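PDB 3ISA: putative enoyl-CoA hydratase/isomerase from Bordetella parapertussis, which probably acts on acyl-CoA thioesters as a hydratase or isomerase of the crotonase family, although its exact reaction and substrate are not established. Local coordinates for residues Gly143-Arg148 with Asp217-Ala222; Asp115-Cys120 with Ile174-Asp179. All coordinates share one frame; numbering follows the deposited sequence.

Interaction 1 of 2, residues Gly143-Arg148 with Asp217-Ala222; sequences GTRRFR and DDADLA
Arg145 and Arg146, on the first turn of helix 144-151, meet Asp220 of helix 217-229 in a salt-bridge network between two helices of the crotonase fold. The axes of the two short segments pass 10.3 Å apart at 130°, a separation that leaves side chains and waters to span the gap.

The direct ionic contacts divide the carboxylate of Asp220 between the two arginines. Arg145 is extended from CG to NE, and its CB, CG and CD run past OD1; its NH1 donates to Asp220 OD1 at 3.0 Å, with an N-H...O angle of 161°. This bond uses the anti lone pair of OD1, and the guanidinium and carboxylate planes differ by just 22°. Arg146 turns partway along its chain and brings NH1 to 3.5 Å from Asp220 OD2, but OD2 lies well out of the Arg146 guanidinium plane and no N-H points at it, so this is a contact of charges only. The stronger polar partners lie nearby: Glu88 for Arg146 and His216 for Asp220.

Van der Waals packing is slight: the methyl of Ala219 lies over one face of the Arg145 guanidinium, offset toward its rim.

Water completes the interface. One molecule joins Arg145 N to Asp220 OD1, and another links Arg145 NH2 to Ala219 O. A third accepts from Arg146 NH1 at 2.9 Å and donates to both Asp217 OD1 and Asp220 OD2, each at 2.7 Å.

Interaction 2 of 2, residues Asp115-Cys120 with Ile174-Asp179; sequences DLFAAC and IGFVRD
Phe117 and Phe176 put their rings together at an angle where helix 112-119 of the crotonase fold faces the loop that leads from helix 168-173 to strand 179-180. The ring centroids are 5.6 Å apart and the planes are inclined at 56°, so the pair is neither a stack nor a T-shape. The nearest CA atoms across the contact, those of Ala118 and Phe176, are 7.5 Å apart, which leaves the side chains to fill the space.

The bump on the loop side is the far end of the Phe176 ring. With CG anti to the backbone N (chi1 -168°), the ring reaches toward the helix and enters the hollow between two consecutive helix residues. On one flank its CE1 meets Ala118 CB at 3.6 Å, the methyl lying near the plane of the ring; on the other its CE2 meets Phe117 CD2, also at 3.6 Å. The CZ atom lies between them, 3.8 Å from Phe117 CD2 and 3.9 Å from Ala118 CB. The small side chain of Ala118 thus forms the shallow wall of this notch and Phe117 the tall one.

Phe117 is in turn a bump against the loop. Its edge carries two neighbours close to the ring plane, Phe176 and the CG1 methyl of Val177. That methyl lies equally near two ring atoms, 3.7 Å from both CE2 and CZ of Phe117. Phe131 touches both phenylalanine rings, and Ile150 of helix 144-151 packs on Ala118 and Phe176.

All four touching residues are buried and every cross-contact joins carbon to carbon, which implies that the loop is held here by shape fit and exclusion of water, while its backbone carbonyls at Gly175 and Phe176 accept bonds from Arg123.

In the fold
Helix 144-151 ties the two contacts together: its first turn carries the arginines of interaction 1, while Phe147 places CE1 3.6 Å from CD1 of Phe176 in interaction 2, an edge-to-face pair. Gly143, at the N-cap of the same helix, packs through its CA on Asp115 OD1. The centres of the two contacts lie about 15 Å apart. Interaction 2 is fully buried, about 9 Å from the centre of the chain to its own centre, and purely apolar; interaction 1, about 13 Å out, is partly buried, ionic and bridged by water. At interaction 1, Val211 of a neighbouring subunit packs on Arg145. In sequence the segments of the two contacts alternate.

Interaction 1 of 2, residues Gly143-Arg148 with Asp217-Ala222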
loop_
_atom_site.group_PDB
_atom_site.type_symbol
_atom_site.label_atom_id
_atom_site.label_comp_id
_atom_site.label_asym_id
_atom_site.label_seq_id
_atom_site.Cartn_x
_atom_site.Cartn_y
_atom_site.Cartn_z
ATOM N N GLY D 143 11.525 18.048 0.213
ATOM C CA GLY D 143 10.619 18.341 1.339
ATOM C C GLY D 143 9.158 18.461 0.948
ATOM O O GLY D 143 8.304 18.806 1.782
ATOM N N THR D 144 8.859 18.150 -0.311
ATOM C CA THR D 144 7.563 18.472 -0.909
ATOM C C THR D 144 6.386 17.798 -0.198
ATOM O O THR D 144 5.437 18.473 0.231
ATOM C CB THR D 144 7.570 18.170 -2.447
ATOM O OG1 THR D 144 8.718 18.788 -3.066
ATOM C CG2 THR D 144 6.265 18.666 -3.087
ATOM N N ARG D 145 6.453 16.474 -0.050
ATOM C CA ARG D 145 5.369 15.724 0.581
ATOM C C ARG D 145 5.244 16.015 2.067
ATOM O O ARG D 145 4.124 16.053 2.591
ATOM C CB ARG D 145 5.565 14.223 0.386
ATOM C CG ARG D 145 5.371 13.770 -1.061
ATOM C CD ARG D 145 5.197 12.264 -1.096
ATOM N NE ARG D 145 5.133 11.744 -2.466
ATOM C CZ ARG D 145 6.185 11.473 -3.229
ATOM N NH1 ARG D 145 7.434 11.698 -2.779
ATOM N NH2 ARG D 145 5.982 10.992 -4.454
ATOM N N ARG D 146 6.380 16.217 2.743
ATOM C CA ARG D 146 6.350 16.600 4.168
ATOM C C ARG D 146 5.684 17.943 4.364
ATOM O O ARG D 146 4.886 18.116 5.305
ATOM C CB ARG D 146 7.741 16.573 4.818
ATOM C CG ARG D 146 8.239 15.131 5.131
ATOM C CD ARG D 146 9.588 15.103 5.928
ATOM N NE ARG D 146 10.616 15.877 5.229
ATOM C CZ ARG D 146 11.432 15.406 4.284
ATOM N NH1 ARG D 146 11.424 14.121 3.932
ATOM N NH2 ARG D 146 12.293 16.229 3.711
ATOM N N PHE D 147 5.979 18.891 3.482
ATOM C CA PHE D 147 5.311 20.182 3.577
ATOM C C PHE D 147 3.805 20.038 3.308
ATOM O O PHE D 147 2.989 20.588 4.051
ATOM C CB PHE D 147 5.976 21.212 2.676
ATOM C CG PHE D 147 5.411 22.604 2.816
ATOM C CD1 PHE D 147 5.584 23.327 3.995
ATOM C CD2 PHE D 147 4.719 23.192 1.753
ATOM C CE1 PHE D 147 5.060 24.620 4.117
ATOM C CE2 PHE D 147 4.207 24.473 1.855
ATOM C CZ PHE D 147 4.372 25.188 3.035
ATOM N N ARG D 148 3.453 19.228 2.307
ATOM C CA ARG D 148 2.064 18.873 2.019
ATOM C C ARG D 148 1.314 18.288 3.234
ATOM O O ARG D 148 0.202 18.719 3.542
ATOM C CB ARG D 148 2.002 17.901 0.839
ATOM C CG ARG D 148 0.586 17.413 0.509
ATOM C CD ARG D 148 0.677 16.089 -0.201
ATOM N NE ARG D 148 1.176 15.030 0.673
ATOM C CZ ARG D 148 1.524 13.823 0.236
ATOM N NH1 ARG D 148 1.426 13.530 -1.063
ATOM N NH2 ARG D 148 1.960 12.905 1.092
ATOM N N ASP D 217 9.179 7.996 3.149
ATOM C CA ASP D 217 10.624 8.261 3.046
ATOM C C ASP D 217 11.216 7.832 1.685
ATOM O O ASP D 217 11.959 8.586 1.063
ATOM C CB ASP D 217 11.402 7.596 4.206
ATOM C CG ASP D 217 11.232 8.330 5.548
ATOM O OD1 ASP D 217 10.752 9.480 5.574
ATOM O OD2 ASP D 217 11.617 7.759 6.593
ATOM N N ASP D 218 10.877 6.623 1.235
ATOM C CA ASP D 218 11.420 6.126 -0.031
ATOM C C ASP D 218 10.938 6.938 -1.221
ATOM O O ASP D 218 11.742 7.332 -2.057
ATOM C CB ASP D 218 11.102 4.648 -0.216
ATOM C CG ASP D 218 11.988 3.750 0.631
ATOM O OD1 ASP D 218 12.845 4.268 1.370
ATOM O OD2 ASP D 218 11.824 2.518 0.559
ATOM N N ALA D 219 9.643 7.231 -1.259
ATOM C CA ALA D 219 9.094 8.117 -2.284
ATOM C C ALA D 219 9.773 9.485 -2.275
ATOM O O ALA D 219 10.106 10.009 -3.341
ATOM C CB ALA D 219 7.575 8.251 -2.125
ATOM N N ASP D 220 9.961 10.058 -1.078
ATOM C CA ASP D 220 10.649 11.348 -0.927
ATOM C C ASP D 220 12.111 11.358 -1.420
ATOM O O ASP D 220 12.528 12.265 -2.153
ATOM C CB ASP D 220 10.568 11.801 0.524
ATOM C CG ASP D 220 9.166 12.226 0.901
ATOM O OD1 ASP D 220 8.317 12.332 -0.016
ATOM O OD2 ASP D 220 8.911 12.444 2.097
ATOM N N LEU D 221 12.873 10.347 -1.022
ATOM C CA LEU D 221 14.255 10.250 -1.454
ATOM C C LEU D 221 14.354 9.985 -2.966
ATOM O O LEU D 221 15.196 10.597 -3.638
ATOM C CB LEU D 221 15.044 9.216 -0.631
ATOM C CG LEU D 221 16.547 9.231 -0.963
ATOM C CD1 LEU D 221 17.214 10.607 -0.751
ATOM C CD2 LEU D 221 17.286 8.176 -0.172
ATOM N N ALA D 222 13.493 9.102 -3.501
ATOM C CA ALA D 222 13.463 8.867 -4.950
ATOM C C ALA D 222 13.184 10.153 -5.735
ATOM O O ALA D 222 13.924 10.470 -6.670
ATOM C CB ALA D 222 12.453 7.788 -5.322
HETATM O O HOH W 1 8.591 15.036 -1.439
HETATM O O HOH W 2 8.217 9.965 -5.976
HETATM O O HOH W 3 9.048 15.250 1.793
HETATM O O HOH W 4 9.735 11.802 4.553
#

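Interaction 2 of 2, residues Asp115-Cys120 with Ile174-Asp179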
loop_
_atom_site.group_PDB
_atom_site.type_symbol
_atom_site.label_atom_id
_atom_site.label_comp_id
_atom_site.label_asym_id
_atom_site.label_seq_id
_atom_site.Cartn_x
_atom_site.Cartn_y
_atom_site.Cartn_z
ATOM N N ASP D 115 12.967 23.329 5.148
ATOM C CA ASP D 115 12.635 21.901 5.270
ATOM C C ASP D 115 13.099 21.287 6.616
ATOM O O ASP D 115 12.416 20.429 7.205
ATOM C CB ASP D 115 13.245 21.131 4.101
ATOM C CG ASP D 115 12.678 21.564 2.752
ATOM O OD1 ASP D 115 11.432 21.669 2.616
ATOM O OD2 ASP D 115 13.482 21.812 1.835
ATOM N N LEU D 116 14.252 21.742 7.093
ATOM C CA LEU D 116 14.767 21.283 8.377
ATOM C C LEU D 116 13.813 21.693 9.495
ATOM O O LEU D 116 13.478 20.886 10.367
ATOM C CB LEU D 116 16.183 21.812 8.603
ATOM C CG LEU D 116 16.807 21.478 9.973
ATOM C CD1 LEU D 116 16.843 19.956 10.224
ATOM C CD2 LEU D 116 18.202 22.105 10.018
ATOM N N PHE D 117 13.377 22.950 9.437
ATOM C CA PHE D 117 12.345 23.484 10.302
ATOM C C PHE D 117 11.060 22.626 10.238
ATOM O O PHE D 117 10.539 22.207 11.284
ATOM C CB PHE D 117 12.076 24.941 9.875
ATOM C CG PHE D 117 11.140 25.679 10.778
ATOM C CD1 PHE D 117 11.592 26.187 11.993
ATOM C CD2 PHE D 117 9.813 25.907 10.396
ATOM C CE1 PHE D 117 10.729 26.869 12.850
ATOM C CE2 PHE D 117 8.946 26.605 11.233
ATOM C CZ PHE D 117 9.413 27.096 12.468
ATOM N N ALA D 118 10.594 22.334 9.014
ATOM C CA ALA D 118 9.383 21.515 8.766
ATOM C C ALA D 118 9.466 20.102 9.348
ATOM O O ALA D 118 8.457 19.563 9.810
ATOM C CB ALA D 118 9.074 21.444 7.252
ATOM N N ALA D 119 10.673 19.516 9.323
ATOM C CA ALA D 119 10.926 18.157 9.825
ATOM C C ALA D 119 10.719 18.046 11.343
ATOM O O ALA D 119 10.532 16.953 11.871
ATOM C CB ALA D 119 12.350 17.710 9.443
ATOM N N CYS D 120 10.765 19.183 12.036
ATOM C CA CYS D 120 10.576 19.212 13.486
ATOM C C CYS D 120 9.103 19.275 13.854
ATOM O O CYS D 120 8.335 19.908 13.142
ATOM C CB CYS D 120 11.303 20.405 14.089
ATOM S SG CYS D 120 13.085 20.252 13.921
ATOM N N ILE D 174 -1.816 28.596 8.248
ATOM C CA ILE D 174 -1.799 27.308 7.559
ATOM C C ILE D 174 -1.310 26.135 8.431
ATOM O O ILE D 174 -1.272 24.987 7.969
ATOM C CB ILE D 174 -1.009 27.407 6.228
ATOM C CG1 ILE D 174 0.488 27.609 6.499
ATOM C CG2 ILE D 174 -1.574 28.545 5.367
ATOM C CD1 ILE D 174 1.339 27.814 5.246
ATOM N N GLY D 175 -0.947 26.424 9.685
ATOM C CA GLY D 175 -0.510 25.393 10.631
ATOM C C GLY D 175 0.949 24.981 10.475
ATOM O O GLY D 175 1.370 23.951 11.016
ATOM N N PHE D 176 1.721 25.793 9.753
ATOM C CA PHE D 176 3.156 25.559 9.604
ATOM C C PHE D 176 3.918 25.866 10.907
ATOM O O PHE D 176 4.944 25.251 11.187
ATOM C CB PHE D 176 3.727 26.322 8.395
ATOM C CG PHE D 176 5.134 25.901 8.018
ATOM C CD1 PHE D 176 5.413 24.580 7.667
ATOM C CD2 PHE D 176 6.169 26.820 8.014
ATOM C CE1 PHE D 176 6.719 24.187 7.329
ATOM C CE2 PHE D 176 7.480 26.440 7.685
ATOM C CZ PHE D 176 7.754 25.119 7.342
ATOM N N VAL D 177 3.425 26.824 11.696
ATOM C CA VAL D 177 3.978 27.060 13.043
ATOM C C VAL D 177 2.879 26.905 14.095
ATOM O O VAL D 177 1.701 27.157 13.808
ATOM C CB VAL D 177 4.738 28.427 13.189
ATOM C CG1 VAL D 177 5.957 28.480 12.265
ATOM C CG2 VAL D 177 3.832 29.619 12.929
ATOM N N ARG D 178 3.263 26.448 15.287
ATOM C CA ARG D 178 2.345 26.326 16.427
ATOM C C ARG D 178 1.877 27.705 16.830
ATOM O O ARG D 178 0.691 27.930 17.076
ATOM C CB ARG D 178 3.054 25.710 17.629
ATOM C CG ARG D 178 2.911 24.233 17.736
ATOM C CD ARG D 178 3.927 23.657 18.713
ATOM N NE ARG D 178 3.413 23.535 20.080
ATOM C CZ ARG D 178 2.751 22.475 20.548
ATOM N NH1 ARG D 178 2.333 22.454 21.810
ATOM N NH2 ARG D 178 2.503 21.439 19.756
ATOM N N ASP D 179 2.835 28.620 16.887
ATOM C CA ASP D 179 2.584 29.985 17.278
ATOM C C ASP D 179 3.795 30.821 16.948
ATOM O O ASP D 179 4.873 30.298 16.628
ATOM C CB ASP D 179 2.279 30.084 18.778
ATOM C CG ASP D 179 1.183 31.098 19.078
ATOM O OD1 ASP D 179 1.308 32.272 18.649
ATOM O OD2 ASP D 179 0.191 30.710 19.730
#